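Local coordinates for branched-chain amino acid transport system substrate-binding protein (PDB 4JB2) that probably binds a branched-chain amino acid or similar small solute in the periplasm and hands it to a membrane transporter, at residues 7-12 with 42-47; 119-124 with 343-348; 130-135 with 187-192; 293-298 with 311-316. All coordinates share one frame; numbering follows the deposited sequence.

Contact 1: 7-12 with 42-47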
loop_
_atom_site.group_PDB
_atom_site.type_symbol
_atom_site.label_atom_id
_atom_site.label_comp_id
_atom_site.label_asym_id
_atom_site.label_seq_id
_atom_site.Cartn_x
_atom_site.Cartn_y
_atom_site.Cartn_z
ATOM N N ILE A 7 13.434 8.180 -13.824
ATOM C CA ILE A 7 12.369 7.851 -12.894
ATOM C C ILE A 7 12.881 8.245 -11.533
ATOM O O ILE A 7 13.993 7.861 -11.153
ATOM C CB ILE A 7 11.972 6.327 -12.963
ATOM C CG1 ILE A 7 11.578 5.969 -14.394
ATOM C CG2 ILE A 7 10.749 6.030 -12.070
ATOM C CD1 ILE A 7 11.686 4.525 -14.659
ATOM N N GLY A 8 12.107 9.083 -10.829
ATOM C CA GLY A 8 12.532 9.547 -9.510
ATOM C C GLY A 8 11.622 8.926 -8.489
ATOM O O GLY A 8 10.388 8.979 -8.648
ATOM N N ILE A 9 12.215 8.289 -7.475
ATOM C CA ILE A 9 11.440 7.556 -6.479
ATOM C C ILE A 9 11.793 8.158 -5.132
ATOM O O ILE A 9 12.968 8.236 -4.754
ATOM C CB ILE A 9 11.790 5.983 -6.457
ATOM C CG1 ILE A 9 11.602 5.359 -7.831
ATOM C CG2 ILE A 9 10.942 5.228 -5.378
ATOM C CD1 ILE A 9 11.933 3.866 -7.928
ATOM N N THR A 10 10.767 8.541 -4.388
ATOM C CA THR A 10 11.014 8.972 -3.064
ATOM C C THR A 10 10.264 7.995 -2.156
ATOM O O THR A 10 9.034 7.817 -2.308
ATOM C CB THR A 10 10.709 10.489 -2.836
ATOM O OG1 THR A 10 10.892 10.830 -1.452
ATOM C CG2 THR A 10 9.295 10.872 -3.208
ATOM N N VAL A 11 11.016 7.311 -1.287
ATOM C CA VAL A 11 10.466 6.372 -0.322
ATOM C C VAL A 11 11.151 6.537 1.028
ATOM O O VAL A 11 12.170 7.227 1.139
ATOM C CB VAL A 11 10.550 4.913 -0.807
ATOM C CG1 VAL A 11 9.509 4.636 -1.916
ATOM C CG2 VAL A 11 11.955 4.562 -1.253
ATOM N N THR A 12 10.601 5.939 2.077
ATOM C CA THR A 12 11.178 6.156 3.403
ATOM C C THR A 12 12.150 5.010 3.647
ATOM O O THR A 12 11.733 3.849 3.667
ATOM C CB THR A 12 10.070 6.065 4.479
ATOM O OG1 THR A 12 8.974 6.891 4.094
ATOM C CG2 THR A 12 10.573 6.421 5.862
ATOM N N VAL A 42 17.260 5.454 -12.524
ATOM C CA VAL A 42 16.342 5.375 -11.429
ATOM C C VAL A 42 17.038 6.028 -10.255
ATOM O O VAL A 42 18.039 5.512 -9.746
ATOM C CB VAL A 42 15.972 3.916 -11.127
ATOM C CG1 VAL A 42 15.065 3.839 -9.916
ATOM C CG2 VAL A 42 15.305 3.228 -12.400
ATOM N N ILE A 43 16.478 7.145 -9.804
ATOM C CA ILE A 43 17.053 7.887 -8.696
ATOM C C ILE A 43 16.171 7.669 -7.531
ATOM O O ILE A 43 14.999 7.916 -7.649
ATOM C CB ILE A 43 17.065 9.377 -8.976
ATOM C CG1 ILE A 43 17.628 9.640 -10.391
ATOM C CG2 ILE A 43 17.783 10.102 -7.820
ATOM C CD1 ILE A 43 17.477 11.075 -10.863
ATOM N N VAL A 44 16.724 7.228 -6.402
ATOM C CA VAL A 44 15.912 6.928 -5.251
ATOM C C VAL A 44 16.382 7.817 -4.118
ATOM O O VAL A 44 17.579 7.859 -3.817
ATOM C CB VAL A 44 16.062 5.416 -4.808
ATOM C CG1 VAL A 44 15.092 5.081 -3.689
ATOM C CG2 VAL A 44 15.859 4.511 -5.980
ATOM N N LEU A 45 15.469 8.525 -3.473
ATOM C CA LEU A 45 15.908 9.329 -2.345
ATOM C C LEU A 45 15.033 9.048 -1.126
ATOM O O LEU A 45 13.791 8.957 -1.251
ATOM C CB LEU A 45 15.925 10.840 -2.684
ATOM C CG LEU A 45 16.836 11.282 -3.853
ATOM C CD1 LEU A 45 16.463 12.711 -4.317
ATOM C CD2 LEU A 45 18.391 11.224 -3.577
ATOM N N ASP A 46 15.684 8.922 0.039
ATOM C CA ASP A 46 14.968 8.789 1.329
ATOM C C ASP A 46 14.232 10.094 1.583
ATOM O O ASP A 46 14.798 11.177 1.310
ATOM C CB ASP A 46 15.944 8.525 2.492
ATOM C CG ASP A 46 15.247 8.360 3.841
ATOM O OD1 ASP A 46 14.043 8.041 3.970
ATOM O OD2 ASP A 46 15.916 8.538 4.848
ATOM N N ASP A 47 13.004 9.993 2.111
ATOM C CA ASP A 47 12.268 11.148 2.596
ATOM C C ASP A 47 11.966 11.049 4.085
ATOM O O ASP A 47 11.244 11.902 4.627
ATOM C CB ASP A 47 10.965 11.341 1.818
ATOM C CG ASP A 47 10.134 10.094 1.764
ATOM O OD1 ASP A 47 10.029 9.366 2.795
ATOM O OD2 ASP A 47 9.596 9.822 0.673
#

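Contact 2: 119-124 with 343-348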
loop_
_atom_site.group_PDB
_atom_site.type_symbol
_atom_site.label_atom_id
_atom_site.label_comp_id
_atom_site.label_asym_id
_atom_site.label_seq_id
_atom_site.Cartn_x
_atom_site.Cartn_y
_atom_site.Cartn_z
ATOM N N MET A 119 -10.302 -3.508 0.566
ATOM C CA MET A 119 -9.693 -4.256 1.679
ATOM C C MET A 119 -10.644 -4.383 2.859
ATOM O O MET A 119 -10.683 -5.399 3.514
ATOM C CB MET A 119 -8.383 -3.609 2.128
ATOM C CG MET A 119 -7.381 -3.541 1.006
ATOM S SD MET A 119 -7.267 -5.144 0.140
ATOM C CE MET A 119 -5.724 -5.738 0.725
ATOM N N GLY A 120 -11.409 -3.338 3.120
ATOM C CA GLY A 120 -12.373 -3.361 4.194
ATOM C C GLY A 120 -13.430 -4.403 3.943
ATOM O O GLY A 120 -13.821 -5.082 4.869
ATOM N N LYS A 121 -13.884 -4.545 2.691
ATOM C CA LYS A 121 -14.959 -5.508 2.372
ATOM C C LYS A 121 -14.616 -6.941 2.858
ATOM O O LYS A 121 -15.447 -7.645 3.482
ATOM C CB LYS A 121 -15.263 -5.486 0.884
ATOM C CG LYS A 121 -16.474 -6.340 0.483
ATOM C CD LYS A 121 -16.842 -6.163 -1.005
ATOM C CE LYS A 121 -18.048 -7.022 -1.351
ATOM N NZ LYS A 121 -18.529 -6.759 -2.730
ATOM N N VAL A 122 -13.394 -7.381 2.578
ATOM C CA VAL A 122 -12.965 -8.714 2.954
ATOM C C VAL A 122 -12.980 -8.809 4.514
ATOM O O VAL A 122 -13.476 -9.782 5.095
ATOM C CB VAL A 122 -11.586 -9.055 2.256
ATOM C CG1 VAL A 122 -10.402 -8.315 2.916
ATOM C CG2 VAL A 122 -11.369 -10.593 2.160
ATOM N N LEU A 123 -12.481 -7.765 5.186
ATOM C CA LEU A 123 -12.570 -7.696 6.648
ATOM C C LEU A 123 -14.026 -7.820 7.168
ATOM O O LEU A 123 -14.307 -8.641 8.076
ATOM C CB LEU A 123 -11.894 -6.448 7.182
ATOM C CG LEU A 123 -10.391 -6.341 6.842
ATOM C CD1 LEU A 123 -9.789 -5.079 7.449
ATOM C CD2 LEU A 123 -9.593 -7.533 7.323
ATOM N N TYR A 124 -14.938 -7.040 6.590
ATOM C CA TYR A 124 -16.307 -6.939 7.135
ATOM C C TYR A 124 -17.131 -8.180 6.822
ATOM O O TYR A 124 -18.031 -8.550 7.592
ATOM C CB TYR A 124 -17.038 -5.689 6.626
ATOM C CG TYR A 124 -16.240 -4.433 6.778
ATOM C CD1 TYR A 124 -15.370 -4.272 7.872
ATOM C CD2 TYR A 124 -16.322 -3.405 5.832
ATOM C CE1 TYR A 124 -14.592 -3.103 8.023
ATOM C CE2 TYR A 124 -15.540 -2.207 5.986
ATOM C CZ TYR A 124 -14.682 -2.082 7.080
ATOM O OH TYR A 124 -13.879 -0.975 7.225
ATOM N N ARG A 343 -9.793 -9.485 -7.571
ATOM C CA ARG A 343 -8.641 -10.348 -7.821
ATOM C C ARG A 343 -7.422 -9.749 -7.098
ATOM O O ARG A 343 -6.272 -10.178 -7.286
ATOM C CB ARG A 343 -8.352 -10.445 -9.336
ATOM C CG ARG A 343 -9.547 -10.934 -10.208
ATOM C CD ARG A 343 -9.266 -10.810 -11.731
ATOM N NE ARG A 343 -9.417 -9.430 -12.241
ATOM C CZ ARG A 343 -9.419 -9.092 -13.538
ATOM N NH1 ARG A 343 -9.306 -10.033 -14.474
ATOM N NH2 ARG A 343 -9.557 -7.820 -13.915
ATOM N N SER A 344 -7.678 -8.742 -6.284
ATOM C CA SER A 344 -6.589 -8.011 -5.718
ATOM C C SER A 344 -6.575 -8.053 -4.187
ATOM O O SER A 344 -5.947 -7.188 -3.576
ATOM C CB SER A 344 -6.585 -6.568 -6.242
ATOM O OG SER A 344 -7.503 -5.766 -5.528
ATOM N N ARG A 345 -7.217 -9.063 -3.578
ATOM C CA ARG A 345 -7.258 -9.148 -2.097
ATOM C C ARG A 345 -7.446 -10.569 -1.576
ATOM O O ARG A 345 -8.161 -11.345 -2.165
ATOM C CB ARG A 345 -8.400 -8.287 -1.531
ATOM C CG ARG A 345 -9.784 -8.517 -2.310
ATOM C CD ARG A 345 -10.868 -8.770 -1.327
ATOM N NE ARG A 345 -12.192 -9.041 -1.896
ATOM C CZ ARG A 345 -13.184 -8.135 -1.972
ATOM N NH1 ARG A 345 -13.008 -6.886 -1.569
ATOM N NH2 ARG A 345 -14.374 -8.469 -2.469
ATOM N N ILE A 346 -6.828 -10.883 -0.440
ATOM C CA ILE A 346 -7.105 -12.123 0.296
ATOM C C ILE A 346 -7.107 -11.728 1.791
ATOM O O ILE A 346 -6.799 -10.580 2.130
ATOM C CB ILE A 346 -5.978 -13.198 0.061
ATOM C CG1 ILE A 346 -4.642 -12.712 0.670
ATOM C CG2 ILE A 346 -5.884 -13.612 -1.463
ATOM C CD1 ILE A 346 -3.363 -13.575 0.346
ATOM N N LEU A 347 -7.383 -12.712 2.660
ATOM C CA LEU A 347 -7.437 -12.536 4.090
ATOM C C LEU A 347 -6.426 -13.478 4.678
ATOM O O LEU A 347 -6.441 -14.680 4.359
ATOM C CB LEU A 347 -8.855 -12.821 4.600
ATOM C CG LEU A 347 -9.098 -12.641 6.112
ATOM C CD1 LEU A 347 -8.939 -11.159 6.508
ATOM C CD2 LEU A 347 -10.469 -13.150 6.539
ATOM N N LEU A 348 -5.513 -12.920 5.492
ATOM C CA LEU A 348 -4.497 -13.688 6.172
ATOM C C LEU A 348 -4.814 -13.790 7.660
ATOM O O LEU A 348 -5.465 -12.910 8.235
ATOM C CB LEU A 348 -3.141 -12.975 6.062
ATOM C CG LEU A 348 -2.507 -12.789 4.692
ATOM C CD1 LEU A 348 -1.139 -12.027 4.841
ATOM C CD2 LEU A 348 -2.312 -14.165 4.041
#

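Contact 3: 130-135 with 187-192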
loop_
_atom_site.group_PDB
_atom_site.type_symbol
_atom_site.label_atom_id
_atom_site.label_comp_id
_atom_site.label_asym_id
_atom_site.label_seq_id
_atom_site.Cartn_x
_atom_site.Cartn_y
_atom_site.Cartn_z
ATOM N N ASN A 130 -19.072 -14.391 11.059
ATOM C CA ASN A 130 -18.702 -14.839 12.369
ATOM C C ASN A 130 -19.582 -14.188 13.406
ATOM O O ASN A 130 -19.264 -14.164 14.561
ATOM C CB ASN A 130 -17.246 -14.500 12.634
ATOM C CG ASN A 130 -16.297 -15.524 12.100
ATOM O OD1 ASN A 130 -15.818 -16.344 12.829
ATOM N ND2 ASN A 130 -16.001 -15.461 10.827
ATOM N N ASN A 131 -20.712 -13.691 12.952
ATOM C CA ASN A 131 -21.656 -12.949 13.773
ATOM C C ASN A 131 -21.102 -11.833 14.665
ATOM O O ASN A 131 -21.594 -11.623 15.705
ATOM C CB ASN A 131 -22.655 -13.830 14.574
ATOM C CG ASN A 131 -22.461 -15.317 14.407
ATOM O OD1 ASN A 131 -23.195 -15.975 13.680
ATOM N ND2 ASN A 131 -21.551 -15.869 15.154
ATOM N N ILE A 132 -20.104 -11.107 14.209
ATOM C CA ILE A 132 -19.585 -9.966 14.917
ATOM C C ILE A 132 -20.512 -8.809 14.669
ATOM O O ILE A 132 -20.881 -8.589 13.572
ATOM C CB ILE A 132 -18.243 -9.548 14.330
ATOM C CG1 ILE A 132 -17.193 -10.639 14.472
ATOM C CG2 ILE A 132 -17.839 -8.167 14.835
ATOM C CD1 ILE A 132 -16.831 -10.924 15.815
ATOM N N LYS A 133 -20.878 -8.067 15.699
ATOM C CA LYS A 133 -21.711 -6.854 15.537
ATOM C C LYS A 133 -21.023 -5.596 16.080
ATOM O O LYS A 133 -21.032 -4.544 15.440
ATOM C CB LYS A 133 -23.094 -6.962 16.221
ATOM C CG LYS A 133 -23.792 -8.334 16.186
ATOM C CD LYS A 133 -25.082 -8.348 15.326
ATOM C CE LYS A 133 -25.768 -9.731 15.402
ATOM N NZ LYS A 133 -24.910 -10.776 14.746
ATOM N N THR A 134 -20.481 -5.653 17.282
ATOM C CA THR A 134 -19.879 -4.452 17.798
ATOM C C THR A 134 -18.401 -4.402 17.425
ATOM O O THR A 134 -17.699 -5.394 17.545
ATOM C CB THR A 134 -20.103 -4.270 19.298
ATOM O OG1 THR A 134 -19.390 -5.281 20.018
ATOM C CG2 THR A 134 -21.596 -4.339 19.613
ATOM N N VAL A 135 -17.962 -3.238 16.962
ATOM C CA VAL A 135 -16.597 -3.008 16.498
ATOM C C VAL A 135 -16.083 -1.696 17.087
ATOM O O VAL A 135 -16.801 -0.703 17.153
ATOM C CB VAL A 135 -16.526 -2.863 14.958
ATOM C CG1 VAL A 135 -15.065 -2.919 14.496
ATOM C CG2 VAL A 135 -17.323 -3.952 14.265
ATOM N N ASN A 187 -15.938 -2.909 25.469
ATOM C CA ASN A 187 -15.960 -4.376 25.148
ATOM C C ASN A 187 -16.569 -4.817 23.796
ATOM O O ASN A 187 -17.450 -5.692 23.756
ATOM C CB ASN A 187 -16.545 -5.228 26.312
ATOM C CG ASN A 187 -16.111 -6.705 26.248
ATOM O OD1 ASN A 187 -16.901 -7.622 26.593
ATOM N ND2 ASN A 187 -14.849 -6.952 25.817
ATOM N N PRO A 188 -16.075 -4.243 22.677
ATOM C CA PRO A 188 -16.700 -4.582 21.378
ATOM C C PRO A 188 -16.361 -6.018 20.950
ATOM O O PRO A 188 -15.362 -6.541 21.421
ATOM C CB PRO A 188 -16.111 -3.546 20.429
ATOM C CG PRO A 188 -14.740 -3.208 21.058
ATOM C CD PRO A 188 -14.970 -3.270 22.551
ATOM N N ASP A 189 -17.192 -6.648 20.094
ATOM C CA ASP A 189 -16.863 -7.987 19.537
ATOM C C ASP A 189 -15.568 -8.012 18.738
ATOM O O ASP A 189 -14.922 -9.051 18.629
ATOM C CB ASP A 189 -17.936 -8.501 18.593
ATOM C CG ASP A 189 -19.317 -8.661 19.262
ATOM O OD1 ASP A 189 -19.399 -9.111 20.445
ATOM O OD2 ASP A 189 -20.318 -8.345 18.550
ATOM N N ALA A 190 -15.213 -6.877 18.138
ATOM C CA ALA A 190 -14.020 -6.794 17.288
ATOM C C ALA A 190 -13.431 -5.398 17.401
ATOM O O ALA A 190 -14.169 -4.417 17.651
ATOM C CB ALA A 190 -14.362 -7.098 15.820
ATOM N N ILE A 191 -12.117 -5.319 17.223
ATOM C CA ILE A 191 -11.467 -4.049 16.944
ATOM C C ILE A 191 -10.730 -4.034 15.576
ATOM O O ILE A 191 -10.002 -4.947 15.238
ATOM C CB ILE A 191 -10.553 -3.614 18.104
ATOM C CG1 ILE A 191 -11.450 -3.212 19.302
ATOM C CG2 ILE A 191 -9.689 -2.448 17.688
ATOM C CD1 ILE A 191 -10.786 -3.279 20.679
ATOM N N LEU A 192 -10.968 -2.979 14.816
ATOM C CA LEU A 192 -10.166 -2.660 13.693
ATOM C C LEU A 192 -9.040 -1.664 14.024
ATOM O O LEU A 192 -9.256 -0.568 14.600
ATOM C CB LEU A 192 -11.043 -2.108 12.574
ATOM C CG LEU A 192 -10.309 -1.670 11.311
ATOM C CD1 LEU A 192 -9.643 -2.920 10.650
ATOM C CD2 LEU A 192 -11.247 -0.880 10.324
#

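Contact 4: 293-298 with 311-316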
loop_
_atom_site.group_PDB
_atom_site.type_symbol
_atom_site.label_atom_id
_atom_site.label_comp_id
_atom_site.label_asym_id
_atom_site.label_seq_id
_atom_site.Cartn_x
_atom_site.Cartn_y
_atom_site.Cartn_z
ATOM N N ARG A 293 4.302 -1.662 -19.716
ATOM C CA ARG A 293 3.198 -1.495 -20.683
ATOM C C ARG A 293 3.040 -0.082 -21.310
ATOM O O ARG A 293 2.755 0.026 -22.497
ATOM C CB ARG A 293 1.858 -1.935 -20.090
ATOM C CG ARG A 293 1.729 -3.428 -19.959
ATOM C CD ARG A 293 1.251 -4.180 -21.275
ATOM N NE ARG A 293 -0.037 -3.662 -21.724
ATOM C CZ ARG A 293 -1.255 -4.105 -21.341
ATOM N NH1 ARG A 293 -1.440 -5.135 -20.518
ATOM N NH2 ARG A 293 -2.328 -3.485 -21.781
ATOM N N VAL A 294 3.194 0.997 -20.549
ATOM C CA VAL A 294 2.698 2.276 -21.048
ATOM C C VAL A 294 3.816 3.044 -21.677
ATOM O O VAL A 294 3.590 3.860 -22.528
ATOM C CB VAL A 294 2.033 3.173 -19.955
ATOM C CG1 VAL A 294 0.815 2.513 -19.384
ATOM C CG2 VAL A 294 3.045 3.579 -18.890
ATOM N N VAL A 295 5.023 2.801 -21.213
ATOM C CA VAL A 295 6.192 3.446 -21.764
ATOM C C VAL A 295 6.501 3.161 -23.227
ATOM O O VAL A 295 6.743 4.130 -23.970
ATOM C CB VAL A 295 7.387 3.272 -20.851
ATOM C CG1 VAL A 295 8.666 3.752 -21.511
ATOM C CG2 VAL A 295 7.075 4.060 -19.591
ATOM N N PRO A 296 6.409 1.875 -23.676
ATOM C CA PRO A 296 6.591 1.671 -25.120
ATOM C C PRO A 296 5.439 2.286 -25.920
ATOM O O PRO A 296 5.627 2.644 -27.078
ATOM C CB PRO A 296 6.592 0.142 -25.276
ATOM C CG PRO A 296 6.724 -0.430 -23.829
ATOM C CD PRO A 296 6.081 0.609 -22.979
ATOM N N VAL A 297 4.265 2.439 -25.308
ATOM C CA VAL A 297 3.169 3.132 -25.993
ATOM C C VAL A 297 3.505 4.614 -26.129
ATOM O O VAL A 297 3.368 5.198 -27.195
ATOM C CB VAL A 297 1.849 2.980 -25.291
ATOM C CG1 VAL A 297 0.843 3.923 -25.910
ATOM C CG2 VAL A 297 1.371 1.542 -25.428
ATOM N N ALA A 298 4.008 5.202 -25.051
ATOM C CA ALA A 298 4.435 6.587 -25.100
ATOM C C ALA A 298 5.585 6.822 -26.101
ATOM O O ALA A 298 5.668 7.881 -26.736
ATOM C CB ALA A 298 4.805 7.100 -23.687
ATOM N N GLU A 311 3.074 13.700 -20.997
ATOM C CA GLU A 311 1.719 13.666 -21.535
ATOM C C GLU A 311 1.392 12.344 -22.215
ATOM O O GLU A 311 0.292 11.807 -22.058
ATOM C CB GLU A 311 1.545 14.811 -22.557
ATOM C CG GLU A 311 0.164 14.778 -23.246
ATOM C CD GLU A 311 -0.949 15.096 -22.236
ATOM O OE1 GLU A 311 -0.593 15.496 -21.100
ATOM O OE2 GLU A 311 -2.165 14.962 -22.563
ATOM N N ALA A 312 2.318 11.812 -23.007
ATOM C CA ALA A 312 1.991 10.539 -23.681
ATOM C C ALA A 312 1.843 9.370 -22.690
ATOM O O ALA A 312 0.986 8.518 -22.839
ATOM C CB ALA A 312 3.030 10.202 -24.810
ATOM N N ILE A 313 2.706 9.328 -21.689
ATOM C CA ILE A 313 2.553 8.351 -20.602
ATOM C C ILE A 313 1.191 8.538 -19.901
ATOM O O ILE A 313 0.454 7.575 -19.684
ATOM C CB ILE A 313 3.741 8.461 -19.591
ATOM C CG1 ILE A 313 5.017 7.891 -20.212
ATOM C CG2 ILE A 313 3.431 7.756 -18.291
ATOM C CD1 ILE A 313 6.292 8.274 -19.482
ATOM N N ARG A 314 0.836 9.784 -19.601
ATOM C CA ARG A 314 -0.481 10.050 -18.971
ATOM C C ARG A 314 -1.615 9.409 -19.732
ATOM O O ARG A 314 -2.466 8.735 -19.163
ATOM C CB ARG A 314 -0.762 11.538 -18.831
ATOM C CG ARG A 314 -1.941 11.825 -17.866
ATOM C CD ARG A 314 -2.265 13.311 -17.802
ATOM N NE ARG A 314 -2.747 13.819 -19.080
ATOM C CZ ARG A 314 -3.960 13.638 -19.601
ATOM N NH1 ARG A 314 -4.914 12.909 -18.991
ATOM N NH2 ARG A 314 -4.213 14.198 -20.781
ATOM N N LYS A 315 -1.604 9.615 -21.038
ATOM C CA LYS A 315 -2.646 9.104 -21.897
ATOM C C LYS A 315 -2.588 7.568 -22.011
ATOM O O LYS A 315 -3.641 6.900 -22.064
ATOM C CB LYS A 315 -2.492 9.760 -23.287
ATOM C CG LYS A 315 -2.924 11.232 -23.318
ATOM C CD LYS A 315 -3.226 11.664 -24.727
ATOM C CE LYS A 315 -3.722 13.092 -24.830
ATOM N NZ LYS A 315 -2.965 13.745 -25.961
ATOM N N ALA A 316 -1.366 7.013 -22.074
ATOM C CA ALA A 316 -1.193 5.550 -22.108
ATOM C C ALA A 316 -1.735 4.873 -20.862
ATOM O O ALA A 316 -2.295 3.782 -20.952
ATOM C CB ALA A 316 0.268 5.167 -22.316
#

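Contact 1: 7-12 with 42-47
Ile7 and Ile43 share one rung of a ladder of main-chain hydrogen bonds that joins strands 5-11 and 38-46 as parallel neighbours in one sheet of this periplasmic binding protein. The amides of Ile43 and Leu45 give to Ile7 O and Ile9 O, while Ile9 N and Val11 N give to Ile43 O and Leu45 O. Ile9 O lies 2.8 Å from Leu45 N and also receives the CA-H of Val44. The ladder weakens toward its end, where Val11 N to Leu45 O stretches to 3.2 Å, and Asp47 N then meets Val11 O at 3.0 Å from above the carbonyl plane.

The apolar contacts lie on the face carrying Ile7, Ile9, Val11, Val42 and Val44. Ile9 CG1 stands beside its own backbone N (chi1 -56°), which carries CD1 back to 3.7 Å from Val42 CG1. Val11 CG2 and Val44 CG1 meet at 4.0 Å. Phe288 of helix 279-299 covers Ile7 and Ile9, whereas Phe61 of helix 51-63 packs on Ile43 and Leu45 on the other face.

The polar contacts gather on the carboxylate of Asp47. Thr10 OG1 donates to Asp47 OD2 at 2.7 Å, from the anti side and 25° out of the carboxylate plane; Thr12 OG1 donates to the syn lone pair of Asp47 OD1 at 3.0 Å. Ser73 OG and Gly49 N add further bonds.

Such a buried carboxylate, gripped through both oxygens, is probably held against rotation, and its surrounding donors probably stabilise a negative charge where the strands give way to loops.

Contact 2: 119-124 with 343-348
Arg345 lays its side chain along helix 116-129 and buries more surface than any other residue in this contact between the helix and the chain entering strand 346-351. The apolar contacts come first. Met119 SD sits 3.7 Å from Arg345 CB, the two side chains running past each other in opposite directions, and Arg345 CD rests 3.7 Å from Val122 CB. Further along the strand, Val122 CG2 approaches Leu347 CB at 4.2 Å, and Leu123 CD2 meets Leu347 CD1 at 3.8 Å.

The charged end differs. Arg345 CG lies between its backbone N and carbonyl carbon (chi1 47°) and the chain bends at chi2, which brings the guanidinium in with Val122 N over one face. Lys121 CB is 3.6 Å from Arg345 NH1, and the extended lysine chain crosses the group at a slant, ending with Lys121 NZ 4.5 Å from Arg345 NH2. Beyond these segments, Ile118 O bonds to NH1 and Asp342 forms a salt bridge with NH2.

A leucine in place of Arg345 would probably leave Asp342 without its cationic mate and Ile118 O without its donor, and open a gap beside the Lys121 chain.

No hydrogen bond links the two segments, but the tie from Arg345 NH1 to Ile118 O adds a polar hold on the same helix to a mainly apolar contact, and Asp342 probably offsets the closeness of two positive groups.

Contact 3: 130-135 with 187-192
Asp189 and Thr134 meet at the start of two parallel strands, 134-140 and 190-194, which lie side by side in the second sheet of the periplasmic binding protein fold. Asp189 CB meets both main chain and side chain, 3.3 Å from Thr134 O and 3.8 Å from Ile132 CG2. Its CG, set beside the backbone N (chi1 -60°), comes to 3.5 Å from Thr134 OG1. At the tip, OD2 accepts two main-chain amides: Lys133 N at 2.9 Å, on the anti side and near the carboxylate plane, and Thr134 N at 3.0 Å, from well above that plane. OD1 takes neither.

A return bond closes the exchange. Thr134 OG1 accepts from Asp189 N at 2.6 Å, so each residue's side chain receives an amide of the other. Shortening Asp189 to an alanine is likely to leave the amides of Lys133 and Thr134 without their shared acceptor.

Next to this polar cluster, Ile132 CG2 packs on Ala190 CB, and Ile132 also reaches Leu215 of strand 215-218, the neighbour of strand 190-194. Val135 pairs with Ala190 in the parallel ladder, with Met127 of helix 116-129 against Val135. The ladder itself starts at Ala190 N, which gives to Thr134 O at 3.0 Å in the carbonyl plane, and Val135 CA then lies 3.0 Å from Ala190 O.

Contact 4: 293-298 with 311-316
No flat side-chain group enters the seam where Val294, Val297 and Ala298 of helix 279-299 meet Ala312, Ile313 and Ala316 of helix 307-319, two consecutive helices of the periplasmic binding protein fold; the planar pair lies away from it, on the second helix. There the guanidinium of Arg314 has Glu311 OE1 in plane at its edge, though that bond is weak. The stronger bond runs from Arg314 NH2 to Glu311 OE2 at 2.8 Å, arriving on the syn side of the carboxylate and 27° out of its plane. Lys315 adds a long salt bridge to the same oxygen, and Trp108 touches both Glu311 and Arg314.

The side chains that meet in the seam are all apolar, and no hydrogen bond crosses it. The axes of the two short segments pass 8.3 Å apart at an angle of 128°, a close approach that the three small alanines probably allow. Ala316 buries the most surface here: its CB touches Val294 CB at 3.6 Å and Val297 CG1 at 3.8 Å. Val294 CG1, set beside its backbone N (chi1 -63°), leans over the end of Ala316 to lie 3.7 Å from Ala316 O. Ile313 reaches across with two branches, CG2 toward Val294 CG2 and CD1 toward Val295 CG2 at 4.3 Å.

Pro296 packs on Ile35; its nitrogen has no bond to the preceding turn, and the helix is kinked there. Phe309 of helix 307-319 packs on Val295 and Ala298. Ala298 CB rests 3.7 Å from Ala312 CB and 3.6 Å from Ile313 CG1.

How the contacts relate
Two sheets organise these contacts, as expected of a bilobed periplasmic binding protein. Contact 1 joins neighbouring strands of the first sheet, and contact 4 lies about 21 Å away between centres, linked to it through helix 279-299, whose Phe288 covers Ile7 and Ile9. Contact 3 lies within the second sheet and contact 2 packs helix 116-129 on it; their centres are about 17 Å apart and they touch where Leu123 packs on Leu192. Contacts 1 and 3, about 40 Å apart between centres, lie on opposite sides of the chain's centre. Contacts 3 and 4 are nested within the loop that contact 2 closes, so the chain returns to the first lobe before ending in the second.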